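Local coordinates for protein porin (Acinetobacter baumannii AB307-0294, PDB 5DL7) that probably serves as an outer-membrane beta-barrel porin of the OprD family, letting small solutes, possibly vanillate among them, cross the outer membrane, at residues A[137-142]-A[408-413]; A[303-308]-A[319-324]; A[310-315]-A[391-396]. All blocks are in the same frame, centred on the assembly; numbering follows the deposited sequence.

Contact 1: residues A[137-142]-A[408-413]; sequences SPARLF and ETRLNV. With C8E ((hydroxyethyloxy)tri(ethyloxy)octane), chain K.
Arg140 and Arg410 have the nearest CA atoms of the two segments, 10.0 Å apart, so the irregular segment 137-142 meets strand 408-413 through long side chains and water. Arg140 NH1 comes over one face of the Arg410 guanidinium, toward its rim, and lies 3.7 Å from Arg410 NH1. The two side chains cross at about a right angle, with their guanidinium planes 60° apart. A bend at chi2 (-68°) folds Arg140 back along its own backbone, where NH1 donates to Ala139 O at 3.0 Å; its NE is held by Ser91 O. The setting is the interior of an OprD-family barrel: the loop between strands 134-135 and 145-147 is folded inward against the wall, as the constricting loops of this family are, and Arg410 packs on Arg389 of the next strand. Arg410, extended from CG to NE, grips Glu408 side-on, NE and NH2 both reaching Glu408 OE2, each at 2.8 Å. That carboxylate, whose OE1 also bridges to Arg34, probably offsets part of the positive charge. Two waters complete the join. Water 1 donates to Ala139 O and accepts from Arg410 NH1 at 2.9 Å, while water 2 accepts from Arg140 NH1 at 2.8 Å and more distantly from Arg410 NH2. On the other face of the strand, Leu411 CB packs 3.8 Å from detergent atom O21.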
loop_
_atom_site.group_PDB
_atom_site.type_symbol
_atom_site.label_atom_id
_atom_site.label_comp_id
_atom_site.label_asym_id
_atom_site.label_seq_id
_atom_site.Cartn_x
_atom_site.Cartn_y
_atom_site.Cartn_z
ATOM N N SER A 137 1.806 -2.800 -3.524
ATOM C CA SER A 137 1.574 -1.344 -3.498
ATOM C C SER A 137 0.639 -0.875 -4.613
ATOM O O SER A 137 0.893 -1.065 -5.800
ATOM C CB SER A 137 2.891 -0.562 -3.629
ATOM O OG SER A 137 2.653 0.824 -3.634
ATOM N N PRO A 138 -0.419 -0.177 -4.255
ATOM C CA PRO A 138 -1.248 0.427 -5.151
ATOM C C PRO A 138 -0.947 1.992 -5.278
ATOM O O PRO A 138 -1.733 2.627 -5.997
ATOM C CB PRO A 138 -2.678 0.243 -4.463
ATOM C CG PRO A 138 -2.252 0.604 -3.124
ATOM C CD PRO A 138 -0.914 -0.078 -2.820
ATOM N N ALA A 139 0.097 2.458 -4.692
ATOM C CA ALA A 139 0.212 3.922 -4.415
ATOM C C ALA A 139 0.881 4.685 -5.546
ATOM O O ALA A 139 0.908 5.910 -5.501
ATOM C CB ALA A 139 1.007 4.045 -3.173
ATOM N N ARG A 140 1.207 4.025 -6.691
ATOM C CA ARG A 140 1.720 4.720 -7.874
ATOM C C ARG A 140 0.847 4.445 -9.062
ATOM O O ARG A 140 -0.390 4.268 -8.900
ATOM C CB ARG A 140 3.276 4.616 -8.004
ATOM C CG ARG A 140 4.086 5.173 -6.886
ATOM C CD ARG A 140 4.026 6.691 -6.746
ATOM N NE ARG A 140 4.860 7.076 -5.620
ATOM C CZ ARG A 140 4.574 7.035 -4.341
ATOM N NH1 ARG A 140 3.388 6.615 -3.890
ATOM N NH2 ARG A 140 5.494 7.285 -3.410
ATOM N N LEU A 141 1.352 4.392 -10.289
ATOM C CA LEU A 141 0.518 4.323 -11.393
ATOM C C LEU A 141 -0.084 2.946 -11.547
ATOM O O LEU A 141 -1.198 2.809 -11.975
ATOM C CB LEU A 141 1.274 4.747 -12.655
ATOM C CG LEU A 141 0.450 4.904 -13.901
ATOM C CD1 LEU A 141 -0.489 6.142 -13.735
ATOM C CD2 LEU A 141 1.297 5.124 -15.192
ATOM N N PHE A 142 0.726 1.915 -11.401
ATOM C CA PHE A 142 0.370 0.509 -11.593
ATOM C C PHE A 142 0.682 -0.254 -10.356
ATOM O O PHE A 142 1.610 0.039 -9.639
ATOM C CB PHE A 142 1.258 -0.061 -12.761
ATOM C CG PHE A 142 1.067 0.633 -14.027
ATOM C CD1 PHE A 142 -0.209 0.844 -14.578
ATOM C CD2 PHE A 142 2.105 1.009 -14.873
ATOM C CE1 PHE A 142 -0.448 1.496 -15.786
ATOM C CE2 PHE A 142 1.827 1.650 -16.056
ATOM C CZ PHE A 142 0.563 1.847 -16.551
ATOM N N GLU A 408 3.692 17.823 -0.088
ATOM C CA GLU A 408 3.467 16.766 -1.087
ATOM C C GLU A 408 2.017 16.927 -1.590
ATOM O O GLU A 408 1.085 17.118 -0.742
ATOM C CB GLU A 408 3.706 15.413 -0.489
ATOM C CG GLU A 408 3.412 14.253 -1.394
ATOM C CD GLU A 408 3.865 12.862 -0.888
ATOM O OE1 GLU A 408 4.775 12.832 -0.045
ATOM O OE2 GLU A 408 3.318 11.878 -1.433
ATOM N N THR A 409 1.805 16.868 -2.900
ATOM C CA THR A 409 0.502 16.947 -3.490
ATOM C C THR A 409 0.366 15.685 -4.429
ATOM O O THR A 409 1.321 15.291 -5.073
ATOM C CB THR A 409 0.460 18.175 -4.447
ATOM O OG1 THR A 409 0.590 19.342 -3.646
ATOM C CG2 THR A 409 -0.822 18.161 -5.148
ATOM N N ARG A 410 -0.743 14.990 -4.364
ATOM C CA ARG A 410 -1.056 13.939 -5.340
ATOM C C ARG A 410 -2.453 14.288 -5.881
ATOM O O ARG A 410 -3.381 14.533 -5.156
ATOM C CB ARG A 410 -1.154 12.515 -4.712
ATOM C CG ARG A 410 0.131 12.067 -4.068
ATOM C CD ARG A 410 0.016 10.639 -3.410
ATOM N NE ARG A 410 1.237 10.404 -2.637
ATOM C CZ ARG A 410 1.480 9.269 -2.003
ATOM N NH1 ARG A 410 0.648 8.272 -2.099
ATOM N NH2 ARG A 410 2.462 9.214 -1.178
ATOM N N LEU A 411 -2.592 14.321 -7.217
ATOM C CA LEU A 411 -3.866 14.544 -7.886
ATOM C C LEU A 411 -4.153 13.354 -8.797
ATOM O O LEU A 411 -3.257 12.903 -9.508
ATOM C CB LEU A 411 -3.798 15.797 -8.719
ATOM C CG LEU A 411 -3.415 17.105 -7.952
ATOM C CD1 LEU A 411 -3.243 18.297 -8.981
ATOM C CD2 LEU A 411 -4.345 17.446 -6.803
ATOM N N ASN A 412 -5.337 12.856 -8.705
ATOM C CA ASN A 412 -5.811 11.712 -9.452
ATOM C C ASN A 412 -7.058 11.936 -10.163
ATOM O O ASN A 412 -8.075 12.425 -9.571
ATOM C CB ASN A 412 -6.003 10.466 -8.527
ATOM C CG ASN A 412 -4.739 10.103 -7.748
ATOM O OD1 ASN A 412 -4.435 10.558 -6.633
ATOM N ND2 ASN A 412 -3.890 9.284 -8.419
ATOM N N VAL A 413 -7.154 11.573 -11.437
ATOM C CA VAL A 413 -8.446 11.436 -12.104
ATOM C C VAL A 413 -8.491 10.045 -12.704
ATOM O O VAL A 413 -7.564 9.664 -13.429
ATOM C CB VAL A 413 -8.706 12.509 -13.212
ATOM C CG1 VAL A 413 -10.001 12.237 -13.850
ATOM C CG2 VAL A 413 -8.564 13.945 -12.610
HETATM O O12 C8E K . 3.272 19.964 -14.534
HETATM C C13 C8E K . 1.967 19.816 -15.042
HETATM C C14 C8E K . 1.047 19.270 -13.962
HETATM O O15 C8E K . -0.328 19.333 -14.356
HETATM C C16 C8E K . -1.283 19.071 -13.298
HETATM C C17 C8E K . -2.331 18.225 -13.970
HETATM O O18 C8E K . -3.465 17.908 -13.165
HETATM C C19 C8E K . -3.919 16.566 -13.418
HETATM C C20 C8E K . -4.879 16.017 -12.368
HETATM O O21 C8E K . -4.669 14.564 -12.159
HETATM O O HOH W 1 -1.129 7.195 -4.165
HETATM O O HOH W 2 3.477 6.079 -1.150
#

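Contact 2: residues A[303-308]-A[319-324]. With C8E ((hydroxyethyloxy)tri(ethyloxy)octane), chain I; C8E ((hydroxyethyloxy)tri(ethyloxy)octane), chain H; C8E ((hydroxyethyloxy)tri(ethyloxy)octane), chain F.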
loop_
_atom_site.group_PDB
_atom_site.type_symbol
_atom_site.label_atom_id
_atom_site.label_comp_id
_atom_site.label_asym_id
_atom_site.label_seq_id
_atom_site.Cartn_x
_atom_site.Cartn_y
_atom_site.Cartn_z
ATOM N N VAL A 303 1.743 -1.105 8.406
ATOM C CA VAL A 303 1.111 -0.707 9.675
ATOM C C VAL A 303 -0.137 0.103 9.427
ATOM O O VAL A 303 -0.464 0.497 8.337
ATOM C CB VAL A 303 2.177 0.089 10.492
ATOM C CG1 VAL A 303 3.454 -0.692 10.771
ATOM C CG2 VAL A 303 2.464 1.418 9.869
ATOM N N VAL A 304 -0.889 0.316 10.510
ATOM C CA VAL A 304 -2.209 0.849 10.304
ATOM C C VAL A 304 -2.259 2.223 9.751
ATOM O O VAL A 304 -3.181 2.597 9.064
ATOM C CB VAL A 304 -3.082 0.691 11.591
ATOM C CG1 VAL A 304 -2.778 1.673 12.572
ATOM C CG2 VAL A 304 -4.549 1.089 11.282
ATOM N N LEU A 305 -1.356 3.038 10.201
ATOM C CA LEU A 305 -1.327 4.494 9.757
ATOM C C LEU A 305 -0.540 4.536 8.458
ATOM O O LEU A 305 0.666 4.195 8.430
ATOM C CB LEU A 305 -0.778 5.436 10.873
ATOM C CG LEU A 305 -1.421 5.312 12.203
ATOM C CD1 LEU A 305 -0.817 6.344 13.137
ATOM C CD2 LEU A 305 -2.934 5.572 12.001
ATOM N N ASP A 306 -1.165 4.813 7.333
ATOM C CA ASP A 306 -0.519 4.762 5.988
ATOM C C ASP A 306 -0.413 6.185 5.412
ATOM O O ASP A 306 -1.107 6.645 4.543
ATOM C CB ASP A 306 -1.370 3.953 5.029
ATOM C CG ASP A 306 -2.826 4.483 4.891
ATOM O OD1 ASP A 306 -3.510 5.205 5.889
ATOM O OD2 ASP A 306 -3.444 4.143 3.768
ATOM N N PHE A 307 0.502 6.963 5.975
ATOM C CA PHE A 307 0.700 8.408 5.581
ATOM C C PHE A 307 1.552 8.617 4.332
ATOM O O PHE A 307 2.314 7.641 3.964
ATOM C CB PHE A 307 1.340 9.082 6.793
ATOM C CG PHE A 307 0.291 9.606 7.791
ATOM C CD1 PHE A 307 -0.483 8.742 8.536
ATOM C CD2 PHE A 307 0.044 10.931 7.932
ATOM C CE1 PHE A 307 -1.400 9.224 9.492
ATOM C CE2 PHE A 307 -0.925 11.431 8.832
ATOM C CZ PHE A 307 -1.663 10.562 9.600
ATOM N N MET A 308 1.419 9.702 3.678
ATOM C CA MET A 308 1.921 10.018 2.369
ATOM C C MET A 308 3.457 10.102 2.353
ATOM O O MET A 308 4.104 9.617 1.384
ATOM C CB MET A 308 1.288 11.238 1.788
ATOM C CG MET A 308 -0.191 10.956 1.528
ATOM S SD MET A 308 -1.058 12.604 1.238
ATOM C CE MET A 308 -0.222 13.253 -0.173
ATOM N N VAL A 319 3.992 6.867 17.783
ATOM C CA VAL A 319 3.199 7.681 16.933
ATOM C C VAL A 319 1.783 7.929 17.460
ATOM O O VAL A 319 1.178 6.955 17.914
ATOM C CB VAL A 319 3.050 7.089 15.509
ATOM C CG1 VAL A 319 2.332 8.017 14.520
ATOM C CG2 VAL A 319 4.394 6.708 14.853
ATOM N N TYR A 320 1.422 9.178 17.433
ATOM C CA TYR A 320 0.079 9.655 17.912
ATOM C C TYR A 320 -0.603 10.258 16.743
ATOM O O TYR A 320 -0.098 11.187 16.135
ATOM C CB TYR A 320 0.245 10.686 19.054
ATOM C CG TYR A 320 1.139 10.189 20.142
ATOM C CD1 TYR A 320 2.545 10.359 19.990
ATOM C CD2 TYR A 320 0.663 9.588 21.288
ATOM C CE1 TYR A 320 3.382 9.958 21.006
ATOM C CE2 TYR A 320 1.559 9.222 22.349
ATOM C CZ TYR A 320 2.875 9.389 22.120
ATOM O OH TYR A 320 3.843 9.006 23.080
ATOM N N SER A 321 -1.885 9.884 16.485
ATOM C CA SER A 321 -2.598 10.519 15.360
ATOM C C SER A 321 -4.095 10.732 15.665
ATOM O O SER A 321 -4.671 10.143 16.575
ATOM C CB SER A 321 -2.497 9.653 14.069
ATOM O OG SER A 321 -3.375 8.519 14.244
ATOM N N ILE A 322 -4.626 11.585 14.900
ATOM C CA ILE A 322 -6.083 11.901 15.003
ATOM C C ILE A 322 -6.575 12.109 13.574
ATOM O O ILE A 322 -5.860 12.573 12.715
ATOM C CB ILE A 322 -6.334 13.084 15.860
ATOM C CG1 ILE A 322 -7.857 13.308 16.044
ATOM C CG2 ILE A 322 -5.658 14.372 15.363
ATOM C CD1 ILE A 322 -8.184 14.317 17.122
ATOM N N ARG A 323 -7.821 11.708 13.274
ATOM C CA ARG A 323 -8.380 11.712 11.947
ATOM C C ARG A 323 -9.801 12.053 11.997
ATOM O O ARG A 323 -10.515 11.650 12.903
ATOM C CB ARG A 323 -8.242 10.284 11.405
ATOM C CG ARG A 323 -8.688 10.107 10.022
ATOM C CD ARG A 323 -8.681 8.573 9.775
ATOM N NE ARG A 323 -9.364 8.234 8.452
ATOM C CZ ARG A 323 -8.750 7.673 7.359
ATOM N NH1 ARG A 323 -7.450 7.308 7.372
ATOM N NH2 ARG A 323 -9.431 7.425 6.261
ATOM N N TYR A 324 -10.227 12.809 11.015
ATOM C CA TYR A 324 -11.629 13.221 10.818
ATOM C C TYR A 324 -12.031 12.968 9.410
ATOM O O TYR A 324 -11.340 13.279 8.498
ATOM C CB TYR A 324 -11.855 14.715 11.145
ATOM C CG TYR A 324 -13.278 15.101 10.809
ATOM C CD1 TYR A 324 -14.372 14.674 11.526
ATOM C CD2 TYR A 324 -13.570 15.788 9.652
ATOM C CE1 TYR A 324 -15.698 14.997 11.150
ATOM C CE2 TYR A 324 -14.842 16.085 9.278
ATOM C CZ TYR A 324 -15.917 15.704 10.038
ATOM O OH TYR A 324 -17.178 16.052 9.534
HETATM C C1 C8E I . -15.529 20.927 20.595
HETATM C C2 C8E I . -14.802 20.302 19.431
HETATM C C3 C8E I . -14.008 21.381 18.709
HETATM C C4 C8E I . -13.034 20.801 17.694
HETATM C C5 C8E I . -13.450 21.182 16.285
HETATM C C6 C8E I . -12.984 20.362 15.157
HETATM C C7 C8E I . -14.072 20.110 14.174
HETATM C C8 C8E I . -13.602 19.214 13.040
HETATM O O9 C8E I . -14.763 18.403 12.752
HETATM C C10 C8E I . -15.684 19.167 11.986
HETATM C C11 C8E I . -17.001 18.535 12.089
HETATM O O12 C8E I . -18.150 19.230 11.494
HETATM C C13 C8E I . -19.239 18.580 12.302
HETATM C C14 C8E I . -20.738 18.803 12.097
HETATM O O15 C8E I . -21.494 18.676 13.401
HETATM C C1 C8E H . -6.320 17.197 11.405
HETATM C C2 C8E H . -7.158 16.323 12.233
HETATM C C3 C8E H . -8.352 17.079 12.675
HETATM C C4 C8E H . -9.038 16.346 13.779
HETATM C C5 C8E H . -10.439 16.716 14.101
HETATM C C6 C8E H . -10.927 16.676 15.536
HETATM C C7 C8E H . -12.415 16.304 15.636
HETATM C C8 C8E H . -13.235 16.658 16.914
HETATM O O9 C8E H . -14.596 16.219 16.631
HETATM C C10 C8E H . -15.711 16.470 17.498
HETATM C C11 C8E H . -17.012 16.611 16.671
HETATM O O12 C8E H . -17.048 15.738 15.503
HETATM C C13 C8E H . -18.270 15.715 14.740
HETATM C C14 C8E H . -19.368 14.924 15.458
HETATM O O15 C8E H . -20.568 14.943 14.697
HETATM C C16 C8E H . -21.762 15.398 15.410
HETATM C C1 C8E F . -17.736 21.181 -1.959
HETATM C C2 C8E F . -17.501 20.961 -0.465
HETATM C C3 C8E F . -16.067 20.508 -0.088
HETATM C C4 C8E F . -15.977 20.471 1.443
HETATM C C5 C8E F . -14.671 20.037 2.062
HETATM C C6 C8E F . -14.493 20.392 3.497
HETATM C C7 C8E F . -15.319 19.522 4.336
HETATM C C8 C8E F . -15.018 19.768 5.717
HETATM O O9 C8E F . -16.062 18.854 5.944
HETATM C C10 C8E F . -16.846 18.415 7.037
HETATM C C11 C8E F . -18.181 18.661 6.456
HETATM O O12 C8E F . -19.384 18.258 7.161
HETATM C C13 C8E F . -20.238 19.300 7.774
HETATM C C14 C8E F . -21.711 18.881 7.891
HETATM O O15 C8E F . -22.263 18.809 9.257
HETATM C C16 C8E F . -23.487 18.043 9.358
HETATM C C17 C8E F . -23.911 17.755 10.824
HETATM O O18 C8E F . -23.892 16.433 11.424
HETATM C C19 C8E F . -24.685 15.370 10.801
HETATM C C20 C8E F . -24.477 15.306 9.269
HETATM O O21 C8E F . -24.512 14.098 8.508
HETATM O O HOH W 3 -6.310 4.824 6.256
#
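Asp306 OD1 is held by a salt bridge to Arg346 and by water 3, which donates to it at 2.8 Å and accepts a weak bond from Arg323 NH1, linking loop 303-308 to strand 319-324. In this OprD-type barrel the loop leaves strand 278-288, folds back over the inner wall and returns into strand 318-327, so it lies against the very strand it leads to. Arg346 also makes a cation-pi contact with Phe307, and Arg323 NE is bridged to Glu325.

The dry part of the contact belongs to Leu305. With CG beside the backbone N (chi1 -52°), its two methyls descend on Ser321 and both rest against the hydroxyl: Leu305 CD1 is 3.5 Å and CD2 3.7 Å from Ser321 OG. The same CD1 touches Val319 CG1 at 3.8 Å, the leucine and valine side chains running alongside in opposite senses. Met285 on the adjacent strand 278-288 and Leu270 on strand 263-275 close in on Leu305.

Ile322 points away from the loop to the lipid-facing side, where its CD1 meets the alkyl chain of a detergent. Farther along the strand, detergent atom O9 of chain I sits 3.8 Å above the plane of the Tyr324 ring, over its centre.

Contact 3: residues A[310-315]-A[391-396]; sequences SDYSNK and SHYRND
Van der Waals contact between Ser310, Tyr312 and Tyr393 makes up the direct touch of loop 310-315 with strand 391-395. Ser310 CB lies 3.7 Å from Tyr393 CE1 and about as near to CZ and OH of the same ring. Tyr312 brings its oxygen to the ring edge, in the plane of Tyr393, with Tyr312 OH 3.9 Å from Tyr393 CE1. The two tyrosines lie antiparallel and offset, without stacking. CB of Tyr393 faces the loop, and with CG anti to the backbone N (chi1 175°) the ring carries on to Ser310.

Hydrogen bonds fix each side separately. Asn395 ND2 donates to Tyr393 OH at 2.9 Å, nearly straight at 171° and in its own amide plane. In the loop, Ser310 OG accepts from Tyr312 N at 3.2 Å, an ST turn, and Asp311 OD1 accepts from Ser313 N at 3.0 Å, an Asx turn. Ser313 OG adds a bond of 2.7 Å to Asp311 O, and Asp311 OD2 has a salt bridge to Arg188. These overlapping turns carry the inward-folded loop through the left-handed backbone conformation of Tyr312.

Polar partners on strand 363-375 join the two sides indirectly. Glu365 OE1 is hydrogen-bonded to both Ser310 OG and Tyr393 OH, while Tyr312 OH pairs with Ser367. With its hydroxyl accepting from Asn395, Tyr393 would have its own proton to offer Glu365, so Glu365 OE1 can link loop and strand by accepting from both hydroxyls, probably as a carboxylate.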
loop_
_atom_site.group_PDB
_atom_site.type_symbol
_atom_site.label_atom_id
_atom_site.label_comp_id
_atom_site.label_asym_id
_atom_site.label_seq_id
_atom_site.Cartn_x
_atom_site.Cartn_y
_atom_site.Cartn_z
ATOM N N SER A 310 6.060 9.592 4.822
ATOM C CA SER A 310 6.988 8.778 5.603
ATOM C C SER A 310 6.278 7.497 5.949
ATOM O O SER A 310 5.040 7.461 6.008
ATOM C CB SER A 310 7.349 9.485 6.942
ATOM O OG SER A 310 8.128 8.678 7.884
ATOM N N ASP A 311 7.038 6.493 6.360
ATOM C CA ASP A 311 6.498 5.248 6.854
ATOM C C ASP A 311 6.168 5.218 8.324
ATOM O O ASP A 311 5.452 4.254 8.726
ATOM C CB ASP A 311 7.283 4.058 6.375
ATOM C CG ASP A 311 8.513 3.812 7.020
ATOM O OD1 ASP A 311 8.933 4.420 8.063
ATOM O OD2 ASP A 311 8.955 2.663 6.886
ATOM N N TYR A 312 6.667 6.157 9.111
ATOM C CA TYR A 312 6.376 6.227 10.586
ATOM C C TYR A 312 6.687 4.934 11.307
ATOM O O TYR A 312 6.197 4.719 12.404
ATOM C CB TYR A 312 4.940 6.727 10.845
ATOM C CG TYR A 312 4.759 8.191 10.650
ATOM C CD1 TYR A 312 4.444 8.664 9.444
ATOM C CD2 TYR A 312 4.781 9.033 11.678
ATOM C CE1 TYR A 312 4.313 10.050 9.195
ATOM C CE2 TYR A 312 4.632 10.391 11.525
ATOM C CZ TYR A 312 4.384 10.901 10.292
ATOM O OH TYR A 312 4.285 12.268 10.044
ATOM N N SER A 313 7.646 4.133 10.784
ATOM C CA SER A 313 7.935 2.776 11.246
ATOM C C SER A 313 9.381 2.602 11.747
ATOM O O SER A 313 9.912 1.433 11.711
ATOM C CB SER A 313 7.542 1.717 10.157
ATOM O OG SER A 313 6.108 1.867 9.811
ATOM N N ASN A 314 10.007 3.684 12.193
ATOM C CA ASN A 314 11.411 3.637 12.638
ATOM C C ASN A 314 11.556 2.944 13.953
ATOM O O ASN A 314 10.568 2.838 14.766
ATOM C CB ASN A 314 11.896 5.060 12.726
ATOM C CG ASN A 314 11.965 5.691 11.362
ATOM O OD1 ASN A 314 12.819 5.313 10.538
ATOM N ND2 ASN A 314 11.039 6.590 11.007
ATOM N N LYS A 315 12.786 2.527 14.243
ATOM C CA LYS A 315 13.202 1.974 15.534
ATOM C C LYS A 315 12.744 2.952 16.683
ATOM O O LYS A 315 12.992 4.170 16.668
ATOM C CB LYS A 315 14.699 1.746 15.579
ATOM C CG LYS A 315 15.091 1.061 16.882
ATOM C CD LYS A 315 16.349 1.223 17.534
ATOM C CE LYS A 315 16.592 0.545 18.858
ATOM N NZ LYS A 315 16.545 1.397 19.960
ATOM N N SER A 391 -0.093 16.818 1.809
ATOM C CA SER A 391 0.596 16.471 3.033
ATOM C C SER A 391 1.627 17.626 3.305
ATOM O O SER A 391 2.462 17.879 2.478
ATOM C CB SER A 391 1.271 15.188 2.913
ATOM O OG SER A 391 2.299 14.968 3.875
ATOM N N HIS A 392 1.584 18.172 4.496
ATOM C CA HIS A 392 2.666 19.034 4.959
ATOM C C HIS A 392 3.394 18.123 5.992
ATOM O O HIS A 392 2.890 17.866 7.092
ATOM C CB HIS A 392 2.082 20.290 5.734
ATOM C CG HIS A 392 3.167 21.155 6.434
ATOM N ND1 HIS A 392 4.365 21.470 5.861
ATOM C CD2 HIS A 392 3.246 21.664 7.713
ATOM C CE1 HIS A 392 5.095 22.235 6.685
ATOM N NE2 HIS A 392 4.448 22.322 7.832
ATOM N N TYR A 393 4.607 17.813 5.638
ATOM C CA TYR A 393 5.450 16.871 6.366
ATOM C C TYR A 393 6.735 17.533 6.815
ATOM O O TYR A 393 7.447 18.215 6.041
ATOM C CB TYR A 393 5.753 15.649 5.451
ATOM C CG TYR A 393 6.728 14.701 6.119
ATOM C CD1 TYR A 393 6.381 13.902 7.176
ATOM C CD2 TYR A 393 8.042 14.647 5.594
ATOM C CE1 TYR A 393 7.355 13.069 7.777
ATOM C CE2 TYR A 393 9.001 13.834 6.220
ATOM C CZ TYR A 393 8.619 13.028 7.248
ATOM O OH TYR A 393 9.626 12.209 7.919
ATOM N N ARG A 394 7.068 17.346 8.113
ATOM C CA ARG A 394 8.343 17.868 8.594
ATOM C C ARG A 394 9.073 16.776 9.368
ATOM O O ARG A 394 8.429 15.934 10.100
ATOM C CB ARG A 394 8.084 18.943 9.564
ATOM C CG ARG A 394 7.202 20.122 9.133
ATOM C CD ARG A 394 7.010 21.132 10.319
ATOM N NE ARG A 394 6.268 20.548 11.479
ATOM C CZ ARG A 394 6.232 21.141 12.643
ATOM N NH1 ARG A 394 5.658 20.636 13.683
ATOM N NH2 ARG A 394 6.841 22.368 12.751
ATOM N N ASN A 395 10.394 16.842 9.309
ATOM C CA ASN A 395 11.162 16.044 10.261
ATOM C C ASN A 395 12.451 16.755 10.604
ATOM O O ASN A 395 12.773 17.784 9.925
ATOM C CB ASN A 395 11.432 14.573 9.772
ATOM C CG ASN A 395 12.436 14.458 8.661
ATOM O OD1 ASN A 395 13.461 15.187 8.620
ATOM N ND2 ASN A 395 12.167 13.587 7.729
ATOM N N ASP A 396 13.174 16.302 11.635
ATOM C CA ASP A 396 14.432 16.901 11.991
ATOM C C ASP A 396 15.576 15.852 11.727
ATOM O O ASP A 396 16.649 15.894 12.338
ATOM C CB ASP A 396 14.433 17.399 13.429
ATOM C CG ASP A 396 14.309 16.301 14.510
ATOM O OD1 ASP A 396 14.039 15.109 14.124
ATOM O OD2 ASP A 396 14.363 16.610 15.726
#

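Overall arrangement
All three contacts set an inward-folded loop against the wall of one antiparallel barrel. Contacts 2 and 3 use successive parts of the same loop, between strands 278-288 and 318-327, and their centres are about 11 Å apart; along the chain their segments alternate. Contact 1 uses the earlier loop and the last strand, 406-418, its centre about 18 Å from each of the others, and both are nested within the chain span it closes. Strands 384-395 and 406-418 are neighbours, joined at Ser391 and Glu408, and Met308 touches Arg410. The two loops thus converge beside the arginine-rich wall, consistent with a narrowed channel.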